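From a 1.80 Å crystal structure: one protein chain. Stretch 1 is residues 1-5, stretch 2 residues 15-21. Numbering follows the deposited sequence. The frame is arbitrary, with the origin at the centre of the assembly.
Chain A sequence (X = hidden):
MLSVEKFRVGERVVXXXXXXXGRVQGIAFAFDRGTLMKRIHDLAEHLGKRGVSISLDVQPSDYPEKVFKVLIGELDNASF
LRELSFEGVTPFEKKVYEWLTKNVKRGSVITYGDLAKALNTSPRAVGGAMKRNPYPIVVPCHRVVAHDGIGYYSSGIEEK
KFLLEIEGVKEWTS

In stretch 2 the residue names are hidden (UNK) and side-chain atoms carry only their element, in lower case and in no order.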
# COMPACT_ATOMS: atom_id res chain seq x y z
N MET A 1 13.20 2.14 -11.73
CA MET A 1 12.53 3.24 -12.46
C MET A 1 11.35 3.76 -11.61
O MET A 1 10.89 3.01 -10.73
CB MET A 1 12.00 2.76 -13.80
CG MET A 1 13.10 2.40 -14.82
SD MET A 1 12.31 1.70 -16.30
CE MET A 1 12.42 -0.06 -15.92
N LEU A 2 10.91 4.96 -11.90
CA LEU A 2 9.80 5.58 -11.17
C LEU A 2 8.79 6.17 -12.13
O LEU A 2 9.13 6.86 -13.12
CB LEU A 2 10.39 6.69 -10.27
CG LEU A 2 9.37 7.62 -9.58
CD1 LEU A 2 8.58 6.83 -8.54
CD2 LEU A 2 10.08 8.76 -8.89
N SER A 3 7.50 5.97 -11.86
CA SER A 3 6.42 6.50 -12.65
C SER A 3 5.51 7.28 -11.68
O SER A 3 5.21 6.71 -10.62
CB SER A 3 5.55 5.49 -13.39
OG SER A 3 6.30 4.77 -14.33
N VAL A 4 5.17 8.49 -12.05
CA VAL A 4 4.33 9.34 -11.19
C VAL A 4 3.16 9.87 -12.01
O VAL A 4 3.37 10.36 -13.13
CB VAL A 4 5.14 10.50 -10.59
CG1 VAL A 4 4.26 11.55 -9.93
CG2 VAL A 4 6.14 9.98 -9.55
N GLU A 5 1.93 9.79 -11.46
CA GLU A 5 0.79 10.29 -12.22
C GLU A 5 -0.26 10.84 -11.26
O GLU A 5 -0.37 10.40 -10.12
CB GLU A 5 0.19 9.17 -13.09
CG GLU A 5 -0.96 9.62 -13.94
CD GLU A 5 -1.44 8.63 -14.97
OE1 GLU A 5 -0.81 7.57 -15.17
OE2 GLU A 5 -2.50 8.91 -15.59
N UNK A 15 -2.10 11.70 -6.07
CA UNK A 15 -0.86 11.47 -6.82
C UNK A 15 -0.38 10.05 -6.49
O UNK A 15 -0.37 9.71 -5.30
c UNK A 15 0.14 15.67 -8.21
c UNK A 15 -0.80 14.82 -6.37
c UNK A 15 0.61 14.35 -8.04
n UNK A 15 -0.72 15.93 -7.18
c UNK A 15 1.51 13.81 -8.97
c UNK A 15 1.43 15.93 -10.16
c UNK A 15 1.91 14.62 -10.03
c UNK A 15 0.55 16.47 -9.27
c UNK A 15 0.21 12.45 -6.30
c UNK A 15 -0.00 13.84 -6.85
N UNK A 16 -0.02 9.26 -7.48
CA UNK A 16 0.44 7.89 -7.22
C UNK A 16 1.84 7.73 -7.83
O UNK A 16 2.04 8.14 -8.97
c UNK A 16 -0.54 6.87 -7.80
c UNK A 16 -1.90 6.91 -7.05
c UNK A 16 -2.95 6.05 -7.76
c UNK A 16 0.02 5.45 -7.72
N UNK A 17 2.75 7.13 -7.05
CA UNK A 17 4.12 6.94 -7.56
C UNK A 17 4.42 5.44 -7.47
O UNK A 17 4.02 4.83 -6.48
N UNK A 18 5.03 4.86 -8.49
CA UNK A 18 5.34 3.44 -8.49
C UNK A 18 6.84 3.24 -8.84
O UNK A 18 7.28 3.78 -9.86
c UNK A 18 4.49 2.65 -9.50
c UNK A 18 2.98 2.82 -9.24
c UNK A 18 4.83 1.16 -9.44
N UNK A 19 7.53 2.59 -7.95
CA UNK A 19 8.95 2.27 -8.17
C UNK A 19 8.91 0.88 -8.78
O UNK A 19 8.23 -0.02 -8.24
c UNK A 19 10.34 3.61 -4.78
c UNK A 19 9.74 2.24 -6.87
c UNK A 19 9.61 3.60 -6.13
c UNK A 19 11.18 1.86 -7.17
N UNK A 20 9.58 0.65 -9.91
CA UNK A 20 9.49 -0.68 -10.52
C UNK A 20 10.77 -0.99 -11.31
O UNK A 20 11.51 -0.08 -11.68
c UNK A 20 8.11 2.35 -13.66
c UNK A 20 8.39 0.18 -12.67
c UNK A 20 8.31 -0.76 -11.49
c UNK A 20 8.90 0.53 -15.00
c UNK A 20 8.03 1.49 -12.57
c UNK A 20 8.83 -0.32 -13.91
c UNK A 20 8.54 1.86 -14.89
N UNK A 21 10.96 -2.26 -11.51
CA UNK A 21 12.12 -2.77 -12.27
C UNK A 21 11.68 -4.15 -12.76
O UNK A 21 12.01 -5.13 -12.06
c UNK A 21 13.30 -2.93 -11.33
o UNK A 21 14.44 -3.40 -12.03

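Position 15 carries ten side-chain atoms: one carbon leading to fused five- and six-membered rings that hold eight carbons and one nitrogen. Such an indole is found only in tryptophan, so this is W15. Its CA-to-CB bond points sideways, yet the ring system comes nearer to stretch 1, where V4 CG1 lies 3.7 Å from W15 CE3, at the ring edge and near its plane.

Position 16 has four carbons, forked at the first, with one arm two carbons long. A beta-branched aliphatic chain of this size is isoleucine, I16, with chi1 m and chi2 t. It points to the same face of the sheet as E5, its bridge partner; the backbone binds E5 twice, E5 N to I16 O at 3.0 Å and I16 N to E5 O at 2.9 Å.

Position 17 shows no atoms beyond the backbone and is therefore glycine, G17. It faces V4 in a non-hydrogen-bonded pair with the CA atoms 4.4 Å apart, and V4 CG2 comes to 4.2 Å from G17 CA. An ideal CB here would lie 3.7 Å from V4 CG2, an ordinary packing distance, so a CB would be tolerated and this contact does not explain the glycine.

At position 18 a single carbon carries two others, three in all, which identifies valine, V18. It pairs with S3 through S3 N to V18 O at 3.0 Å and V18 N to S3 O at 2.8 Å.

Position 19 again has four carbons forked at the first with one longer arm: isoleucine, I19. It shares a face with L2, and I19 CG1 lies 4.2 Å from L2 CD1.

Position 20 has one carbon followed by a six-carbon ring without a hydroxyl, hence phenylalanine, F20. M1 CB sits over one ring face, 3.9 Å from the centroid, in a CH-pi contact, while S3 OG approaches the edge at 3.1 Å from F20 CE2. M1 CE also packs 3.7 Å from F20 CE1.

Position 21 has one carbon and one oxygen, the hydroxymethyl of serine, S21. This exposed side chain makes no contact with stretch 1.

The contact is an antiparallel strand pair, with 556 Å² buried over both sides. Paired hydrogen bonds at E5 and S3 are extended by M1 N to F20 O and F20 N to M1 O, both 2.8 Å. Between them, CA-H...O contacts such as L2 CA to V18 O at 3.4 Å fill the non-hydrogen-bonded positions. The backbone thus sets the register, and the two aromatic side chains reach back to extend the contact, F20 against M1 and S3, W15 against V4.

Stretch 2 (15-21) WIGVIFS
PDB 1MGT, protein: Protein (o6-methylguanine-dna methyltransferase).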